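Side-chain contacts in endonuclease V isoform X2 (PDB 6OZI), which is a metal-dependent endonuclease of the RNase H clan that recognises inosine and, as a eukaryotic endonuclease V, probably cuts RNA beside it: residues E7-A10 with E11-S14; S83-L86 with A87-E90; A129-L132 with G133-N137; I148-P151 with E152-V155. The protein carries 1 engineered substitution. All coordinates share one frame; numbering follows the deposited sequence. Where two conformers were deposited one is given.

Contact 1 (E7-A10 with E11-S14)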
# COMPACT_ATOMS: atom_id res chain seq x y z
N GLU A 7 -5.06 -24.74 27.57
CA GLU A 7 -4.84 -24.25 28.93
C GLU A 7 -4.58 -22.76 28.93
O GLU A 7 -5.06 -22.04 29.82
CB GLU A 7 -3.67 -24.99 29.57
CG GLU A 7 -3.76 -26.50 29.48
CD GLU A 7 -2.61 -27.19 30.20
OE1 GLU A 7 -1.68 -26.48 30.64
OE2 GLU A 7 -2.64 -28.43 30.30
N GLN A 8 -3.83 -22.26 27.95
CA GLN A 8 -3.57 -20.83 27.88
C GLN A 8 -4.85 -20.05 27.62
O GLN A 8 -5.06 -18.97 28.19
CB GLN A 8 -2.53 -20.53 26.80
CG GLN A 8 -2.10 -19.08 26.76
CD GLN A 8 -1.38 -18.67 28.04
OE1 GLN A 8 -0.26 -19.11 28.30
NE2 GLN A 8 -2.03 -17.83 28.84
N ILE A 9 -5.73 -20.58 26.76
CA ILE A 9 -7.03 -19.95 26.53
C ILE A 9 -7.83 -19.92 27.83
O ILE A 9 -8.49 -18.92 28.15
CB ILE A 9 -7.80 -20.68 25.41
CG1 ILE A 9 -7.06 -20.60 24.08
CG2 ILE A 9 -9.21 -20.13 25.28
CD1 ILE A 9 -7.15 -19.27 23.39
N ALA A 10 -7.80 -21.02 28.59
CA ALA A 10 -8.51 -21.05 29.86
C ALA A 10 -7.98 -19.98 30.82
O ALA A 10 -8.76 -19.24 31.43
CB ALA A 10 -8.40 -22.44 30.49
N GLU A 11 -6.65 -19.88 30.94
CA GLU A 11 -6.04 -18.87 31.79
C GLU A 11 -6.41 -17.46 31.35
O GLU A 11 -6.74 -16.60 32.19
CB GLU A 11 -4.52 -19.05 31.78
CG GLU A 11 -3.77 -18.12 32.70
CD GLU A 11 -2.26 -18.28 32.57
OE1 GLU A 11 -1.75 -19.42 32.67
OE2 GLU A 11 -1.58 -17.25 32.35
N TRP A 12 -6.37 -17.20 30.04
CA TRP A 12 -6.72 -15.89 29.52
C TRP A 12 -8.18 -15.55 29.83
O TRP A 12 -8.49 -14.43 30.25
CB TRP A 12 -6.47 -15.86 28.01
CG TRP A 12 -5.03 -15.71 27.62
CD1 TRP A 12 -4.01 -15.29 28.42
CD2 TRP A 12 -4.44 -16.01 26.35
NE1 TRP A 12 -2.83 -15.27 27.72
CE2 TRP A 12 -3.07 -15.71 26.45
CE3 TRP A 12 -4.95 -16.48 25.13
CZ2 TRP A 12 -2.19 -15.87 25.38
CZ3 TRP A 12 -4.08 -16.64 24.07
CH2 TRP A 12 -2.71 -16.34 24.20
N ASN A 13 -9.08 -16.51 29.62
CA ASN A 13 -10.48 -16.31 29.98
C ASN A 13 -10.63 -15.96 31.46
O ASN A 13 -11.41 -15.07 31.82
CB ASN A 13 -11.29 -17.56 29.64
CG ASN A 13 -11.44 -17.78 28.14
OD1 ASN A 13 -11.15 -16.88 27.34
ND2 ASN A 13 -11.89 -18.96 27.76
N SER A 14 -9.88 -16.65 32.32
CA SER A 14 -9.98 -16.39 33.75
C SER A 14 -9.52 -14.97 34.09
O SER A 14 -10.22 -14.23 34.80
CB SER A 14 -9.18 -17.43 34.53
OG SER A 14 -9.03 -17.03 35.87
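Gln8 lies across one face of the Trp12 indole, one helical turn along. Its CG makes a CH-pi contact, 3.6 Å from the centroid of the Trp12 six-membered ring and 17° off the ring normal. CG is anti to the backbone N (chi1 -174°) and the chain then bends, which carries the amide over the five-membered part of the same face, with amide and ring planes 38° apart. As modelled, Gln8 NE2 sits 2.9 Å from Trp12 NE1; both are donors, so no hydrogen bond joins them and the closeness is doubtful. Gln8 OE1 turns to Lys3 for a weak hydrogen bond. All four backbone carbonyls of 7-10 are satisfied by helical bonds from 11-14; Trp12 N reaches Gln8 O at 2.9 Å and Asn13 N reaches Ile9 O at 2.9 Å. The side-chain acceptors find partners beyond the two segments: Glu11 OE2 forms a salt bridge with Lys15, and Asn13 OD1 takes a hydrogen bond from Tyr85. Ile9 CD1 comes obliquely to the Trp12 ring, 4.0 Å from CE3. With an alanine in place of Trp12, Gln8 CG and the amide beyond it, and Ile9 CD1, would probably lose the surface they pack on. Ile9 also packs against a phosphate of the bound DNA, while Trp12 of this helix, 6-19, stacks on Phe88 of helix 86-104 and meets Tyr85 in the loop before it.

Contact 2 (S83-L86 with A87-E90); sequences SSYL and AFRE. With nucleotides of chain C.
Leu86 O receives two weak backbone bonds as the chain enters helix 86-104, from Arg89 N at 2.9 Å and from Glu90 N at 3.1 Å. Beside this turn Phe88 CE2 meets the edge of the Tyr85 ring, 4.1 Å from Tyr85 CD1. Glu90 CG lies between the backbone N and the carbonyl carbon (chi1 54°), and the extended chain brings its carboxylate against the Leu86 isobutyl group, OE2 3.7 Å from Leu86 CG. An alanine at Glu90 would remove that carboxylate and is likely to leave the Leu86 methyls freer to shift beside the inosine. The base itself is gripped by the backbone: Ser84 N bonds to N7 of DI5 of chain C at 2.8 Å and 174°, and Leu86 N to its O6 at 3.3 Å. Water 1 carries the grip onward, donating to O6 and accepting from Ala87 N at 2.8 Å. Bonds to both N7 and O6 read the Hoogsteen edge of hypoxanthine, consistent with recognition of a 6-oxopurine such as inosine, though guanine carries the same two acceptors. Around this turn, helix 128-136 covers Leu86 and Ala87 through Ala128, and helix 6-19 packs on Tyr85 and Phe88 through Gln16.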
# COMPACT_ATOMS: atom_id res chain seq x y z
N SER A 83 -8.30 -13.54 17.96
CA SER A 83 -9.40 -12.64 18.29
C SER A 83 -9.95 -12.97 19.67
O SER A 83 -10.03 -14.14 20.06
CB SER A 83 -10.51 -12.72 17.24
OG SER A 83 -11.08 -14.01 17.18
N SER A 84 -10.30 -11.93 20.42
CA SER A 84 -10.71 -11.90 21.82
C SER A 84 -9.52 -11.96 22.77
O SER A 84 -9.74 -11.86 23.99
CB SER A 84 -11.70 -13.03 22.18
OG SER A 84 -12.92 -12.87 21.49
N TYR A 85 -8.28 -12.06 22.28
CA TYR A 85 -7.10 -12.18 23.13
C TYR A 85 -5.97 -11.25 22.68
O TYR A 85 -4.80 -11.51 22.97
CB TYR A 85 -6.61 -13.63 23.17
CG TYR A 85 -7.68 -14.58 23.62
CD1 TYR A 85 -7.96 -14.76 24.96
CD2 TYR A 85 -8.45 -15.29 22.69
CE1 TYR A 85 -8.97 -15.62 25.38
CE2 TYR A 85 -9.45 -16.15 23.09
CZ TYR A 85 -9.71 -16.31 24.43
OH TYR A 85 -10.70 -17.17 24.84
N LEU A 86 -6.31 -10.14 22.01
CA LEU A 86 -5.31 -9.19 21.53
C LEU A 86 -4.50 -8.60 22.68
O LEU A 86 -3.30 -8.29 22.53
CB LEU A 86 -6.02 -8.08 20.74
CG LEU A 86 -5.22 -6.90 20.20
CD1 LEU A 86 -4.15 -7.38 19.23
CD2 LEU A 86 -6.14 -5.88 19.53
N ALA A 87 -5.15 -8.44 23.84
CA ALA A 87 -4.52 -7.79 24.98
C ALA A 87 -3.25 -8.52 25.39
O ALA A 87 -2.22 -7.89 25.65
CB ALA A 87 -5.50 -7.72 26.15
N PHE A 88 -3.30 -9.84 25.47
CA PHE A 88 -2.12 -10.58 25.91
C PHE A 88 -0.99 -10.48 24.90
O PHE A 88 0.17 -10.67 25.26
CB PHE A 88 -2.52 -12.03 26.20
CG PHE A 88 -3.64 -12.15 27.20
CD1 PHE A 88 -3.38 -12.05 28.56
CD2 PHE A 88 -4.95 -12.31 26.79
CE1 PHE A 88 -4.40 -12.14 29.48
CE2 PHE A 88 -5.98 -12.39 27.71
CZ PHE A 88 -5.70 -12.31 29.06
N ARG A 89 -1.32 -10.11 23.66
CA ARG A 89 -0.33 -9.87 22.62
C ARG A 89 0.33 -8.51 22.74
O ARG A 89 1.49 -8.35 22.33
CB ARG A 89 -0.99 -10.01 21.24
CG ARG A 89 -0.09 -9.72 20.05
CD ARG A 89 -0.68 -10.36 18.82
NE ARG A 89 -0.12 -9.85 17.57
CZ ARG A 89 0.89 -10.41 16.93
NH1 ARG A 89 1.47 -11.50 17.43
NH2 ARG A 89 1.32 -9.88 15.79
N GLU A 90 -0.36 -7.49 23.25
CA GLU A 90 0.26 -6.17 23.23
C GLU A 90 0.37 -5.48 24.60
O GLU A 90 0.79 -4.32 24.65
CB GLU A 90 -0.45 -5.27 22.22
CG GLU A 90 -1.94 -5.16 22.39
CD GLU A 90 -2.62 -4.38 21.26
OE1 GLU A 90 -2.11 -4.35 20.12
OE2 GLU A 90 -3.69 -3.80 21.54
P DI C 5 -11.56 -10.16 13.82
OP1 DI C 5 -11.96 -9.90 12.40
OP2 DI C 5 -10.26 -10.93 13.91
O5' DI C 5 -11.51 -8.75 14.68
C5' DI C 5 -12.35 -7.68 14.33
C4' DI C 5 -11.86 -6.41 15.01
O4' DI C 5 -11.98 -6.63 16.61
C3' DI C 5 -10.59 -6.16 14.73
O3' DI C 5 -10.35 -4.69 14.58
C2' DI C 5 -9.77 -6.65 15.95
C1' DI C 5 -10.77 -6.54 17.12
N9 DI C 5 -10.51 -7.63 18.07
C8 DI C 5 -10.45 -8.98 18.03
N7 DI C 5 -10.13 -9.38 19.28
C5 DI C 5 -10.00 -8.32 20.05
C6 DI C 5 -9.65 -8.16 21.53
O6 DI C 5 -9.44 -9.10 22.21
N1 DI C 5 -9.57 -6.86 22.10
C2 DI C 5 -9.82 -5.70 21.29
N3 DI C 5 -10.14 -5.86 19.88
C4 DI C 5 -10.23 -7.22 19.29
O HOH W 1 -7.86 -9.02 24.44

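Contact 3 (A129-L132 with G133-N137); sequences ASHL and GVLSN
Ala129 O accepts Gly133 N at 3.1 Å, one of the helical bonds that run through helix 128-136, the helix between strands 112-116 and 140-144 in a beta-alpha-beta unit of this RNase H-like fold. The Ala129 carbonyl also takes a hydrogen bond from Thr140, at the start of the second strand. Ser130 follows: its O accepts Val134 N at 2.9 Å and is flanked by Val134 CG2, while its OG bonds to the backbone oxygen of Gly205. His131 comes next and supplies the main side-chain contact. With chi1 at -169° the ring is swung opposite the backbone N and slants across Leu135, whose CD1 comes to the imidazole at its edge, near the ring plane, 3.3 Å from His131 NE2 and 3.4 Å from His131 CD2. The methyl packs there without any polar bond. The backbone bond of the same pair is nearly straight, Leu135 N reaching His131 O at 2.9 Å with an angle of 169°. Leu19 of helix 6-19 borders both side chains. Leu132 ends the segment with its side chain on Leu115 and Phe94, between the strand and helix 86-104. Beyond it the chain leaves the helix at Asn137, where positive phi (53°) and bonds back into the last turn make a Schellman motif. Ser136 was deposited in two conformers, so the very short approach of its OG to Leu132 O is doubtful; the backbone bond is clearer, with Ser136 N 3.0 Å from Leu132 O.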
# COMPACT_ATOMS: atom_id res chain seq x y z
N ALA A 129 -8.34 -2.64 24.48
CA ALA A 129 -8.31 -1.23 24.87
C ALA A 129 -8.64 -1.06 26.35
O ALA A 129 -7.96 -0.33 27.08
CB ALA A 129 -9.28 -0.42 24.01
N SER A 130 -9.68 -1.76 26.81
CA SER A 130 -10.04 -1.74 28.22
C SER A 130 -8.97 -2.40 29.08
O SER A 130 -8.57 -1.86 30.11
CB SER A 130 -11.38 -2.44 28.43
OG SER A 130 -12.38 -1.86 27.62
N HIS A 131 -8.51 -3.58 28.66
CA HIS A 131 -7.50 -4.33 29.40
C HIS A 131 -6.25 -3.49 29.66
O HIS A 131 -5.82 -3.32 30.81
CB HIS A 131 -7.16 -5.59 28.59
CG HIS A 131 -6.34 -6.60 29.32
ND1 HIS A 131 -6.63 -7.94 29.29
CD2 HIS A 131 -5.20 -6.48 30.05
CE1 HIS A 131 -5.73 -8.61 30.00
NE2 HIS A 131 -4.86 -7.74 30.47
N LEU A 132 -5.67 -2.93 28.59
CA LEU A 132 -4.49 -2.09 28.73
C LEU A 132 -4.79 -0.86 29.58
O LEU A 132 -3.96 -0.46 30.42
CB LEU A 132 -3.97 -1.70 27.34
CG LEU A 132 -3.05 -2.67 26.59
CD1 LEU A 132 -3.63 -4.09 26.49
CD2 LEU A 132 -2.71 -2.13 25.20
N GLY A 133 -5.98 -0.27 29.41
CA GLY A 133 -6.35 0.87 30.23
C GLY A 133 -6.32 0.55 31.72
O GLY A 133 -5.74 1.29 32.52
N VAL A 134 -6.92 -0.58 32.11
CA VAL A 134 -7.01 -0.90 33.53
C VAL A 134 -5.65 -1.29 34.08
O VAL A 134 -5.25 -0.85 35.16
CB VAL A 134 -8.05 -2.01 33.77
CG1 VAL A 134 -7.92 -2.54 35.20
CG2 VAL A 134 -9.46 -1.48 33.54
N LEU A 135 -4.90 -2.11 33.33
CA LEU A 135 -3.61 -2.56 33.83
C LEU A 135 -2.60 -1.43 33.93
O LEU A 135 -1.64 -1.55 34.69
CB LEU A 135 -3.06 -3.69 32.96
CG LEU A 135 -3.73 -5.06 33.16
CD1 LEU A 135 -2.90 -6.17 32.54
CD2 LEU A 135 -3.98 -5.32 34.63
N SER A 136 -2.79 -0.34 33.19
CA SER A 136 -1.88 0.79 33.27
C SER A 136 -2.47 2.00 33.98
O SER A 136 -1.79 3.02 34.10
CB SER A 136 -1.42 1.20 31.87
OG SER A 136 -2.52 1.51 31.04
N ASN A 137 -3.71 1.90 34.47
CA ASN A 137 -4.42 3.04 35.07
C ASN A 137 -4.42 4.24 34.12
O ASN A 137 -4.10 5.37 34.50
CB ASN A 137 -3.84 3.43 36.43
CG ASN A 137 -4.68 4.49 37.15
OD1 ASN A 137 -5.90 4.56 36.96
ND2 ASN A 137 -4.02 5.34 37.93

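Contact 4 (I148-P151 with E152-V155); sequences IEIP and EDGV. With nucleotides of chain C.
Ile150 and Val155 form a single antiparallel hydrogen-bonded pair across a short 3-10 turn. Ile150 N bonds to Val155 O at 3.0 Å, in the carbonyl plane and on a lone pair. In return Ile150 O is gripped twice, by Val155 N at 3.1 Å and by Asp153 N at 3.0 Å, the two donors standing over opposite faces of its carbonyl plane. Asp153 lies side by side with Ile150 and points the same way. Its CB meets Ile150 CG2 at 3.9 Å; CG, anti to the carbonyl carbon (chi1 -78°), passes the same methyl; OD2 touches it most closely, 3.3 Å from Ile150 CG2. OD2 also has a hydrogen-bond partner outside the loop, and OD1 makes a salt bridge with Arg125 and a hydrogen bond with Ser179. A carboxylate oxygen as well as CB thus rests on the methyl, while Arg125 meets the charge. Toward the nucleic acid, Glu149 N bonds to O4' of DC4 of chain C at 2.9 Å, and Pro151 CG lies 3.3 Å from N4 of that cytosine. Water 2 donates to Val155 O at 2.7 Å and, weakly, to OE1 of Glu149, whose OE2 accepts a hydrogen bond from Lys157 N. Gly154, with its positive phi of 72°, shares with Val155 the task of facing Ile150: a G1 beta bulge, here following a 3-10 turn in a loop that meets the DNA.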
# COMPACT_ATOMS: atom_id res chain seq x y z
N ILE A 148 -16.23 -6.99 15.05
CA ILE A 148 -16.16 -8.32 15.62
C ILE A 148 -17.57 -8.88 15.73
O ILE A 148 -18.51 -8.16 16.09
CB ILE A 148 -15.43 -8.31 16.98
CG1 ILE A 148 -15.10 -9.74 17.40
CG2 ILE A 148 -16.26 -7.59 18.05
CD1 ILE A 148 -14.08 -9.84 18.49
N GLU A 149 -17.73 -10.15 15.37
CA GLU A 149 -19.00 -10.86 15.51
C GLU A 149 -19.04 -11.54 16.87
O GLU A 149 -18.07 -12.20 17.27
CB GLU A 149 -19.20 -11.90 14.41
CG GLU A 149 -19.60 -11.34 13.04
CD GLU A 149 -20.56 -12.26 12.30
OE1 GLU A 149 -20.97 -13.30 12.85
OE2 GLU A 149 -20.94 -11.92 11.16
N ILE A 150 -20.14 -11.37 17.58
CA ILE A 150 -20.31 -12.05 18.87
C ILE A 150 -21.65 -12.78 18.88
O ILE A 150 -22.66 -12.20 19.28
CB ILE A 150 -20.23 -11.06 20.04
CG1 ILE A 150 -19.02 -10.14 19.88
CG2 ILE A 150 -20.11 -11.82 21.35
CD1 ILE A 150 -18.85 -9.16 21.01
N PRO A 151 -21.69 -14.05 18.45
CA PRO A 151 -22.97 -14.79 18.48
C PRO A 151 -23.62 -14.82 19.85
O PRO A 151 -24.84 -14.71 19.95
CB PRO A 151 -22.58 -16.19 18.00
CG PRO A 151 -21.30 -16.01 17.27
CD PRO A 151 -20.59 -14.87 17.92
N GLU A 152 -22.82 -14.94 20.91
CA GLU A 152 -23.39 -15.03 22.26
C GLU A 152 -24.13 -13.76 22.66
O GLU A 152 -24.96 -13.80 23.58
CB GLU A 152 -22.27 -15.32 23.28
CG GLU A 152 -21.50 -16.63 23.05
CD GLU A 152 -20.47 -16.54 21.92
OE1 GLU A 152 -20.42 -15.51 21.23
OE2 GLU A 152 -19.70 -17.51 21.73
N ASP A 153 -23.87 -12.63 21.99
CA ASP A 153 -24.56 -11.38 22.26
C ASP A 153 -25.52 -10.99 21.14
O ASP A 153 -26.09 -9.89 21.19
CB ASP A 153 -23.55 -10.25 22.48
CG ASP A 153 -22.94 -10.27 23.86
OD1 ASP A 153 -23.67 -10.03 24.85
OD2 ASP A 153 -21.71 -10.53 23.96
N GLY A 154 -25.69 -11.84 20.14
CA GLY A 154 -26.59 -11.51 19.04
C GLY A 154 -26.04 -10.43 18.13
O GLY A 154 -26.83 -9.72 17.50
N VAL A 155 -24.72 -10.30 18.04
CA VAL A 155 -24.08 -9.28 17.21
C VAL A 155 -23.57 -9.96 15.95
O VAL A 155 -22.59 -10.72 15.99
CB VAL A 155 -22.95 -8.57 17.96
CG1 VAL A 155 -22.22 -7.60 17.02
CG2 VAL A 155 -23.48 -7.84 19.18
P DC C 4 -15.25 -14.07 10.59
OP1 DC C 4 -16.46 -14.13 9.74
OP2 DC C 4 -13.97 -13.61 10.01
O5' DC C 4 -15.59 -13.18 11.87
C5' DC C 4 -15.24 -11.82 11.90
C4' DC C 4 -14.80 -11.43 13.30
O4' DC C 4 -15.75 -11.96 14.26
C3' DC C 4 -13.43 -11.97 13.71
O3' DC C 4 -12.74 -11.02 14.49
C2' DC C 4 -13.77 -13.21 14.52
C1' DC C 4 -15.07 -12.80 15.18
N1 DC C 4 -15.94 -13.96 15.53
C2 DC C 4 -16.03 -14.36 16.87
O2 DC C 4 -15.39 -13.73 17.72
N3 DC C 4 -16.81 -15.42 17.19
C4 DC C 4 -17.49 -16.06 16.23
N4 DC C 4 -18.25 -17.10 16.59
C5 DC C 4 -17.41 -15.66 14.86
C6 DC C 4 -16.63 -14.62 14.56
O HOH W 2 -23.27 -13.18 15.22

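How the contacts relate
Contact 2 is the middle of the set. Its centre lies about 12 Å from those of contacts 1 and 3, and it touches both: Tyr85 OH is 3.3 Å from Ile9 CG2, and Ala87 CB is 3.3 Å from His131 ND1. Contacts 1 and 3 do not touch, their nearest atoms being about 6 Å apart; 83-90 packs against both. Contact 4 stands apart, its centre about 18 Å from that of contact 2, though their nearest atoms are about 4 Å apart. Adjacent nucleotides join them: contact 4 holds the deoxycytidine that precedes the deoxyinosine read by contact 2. The side chain of Ile148 is about 8 Å from a potassium ion.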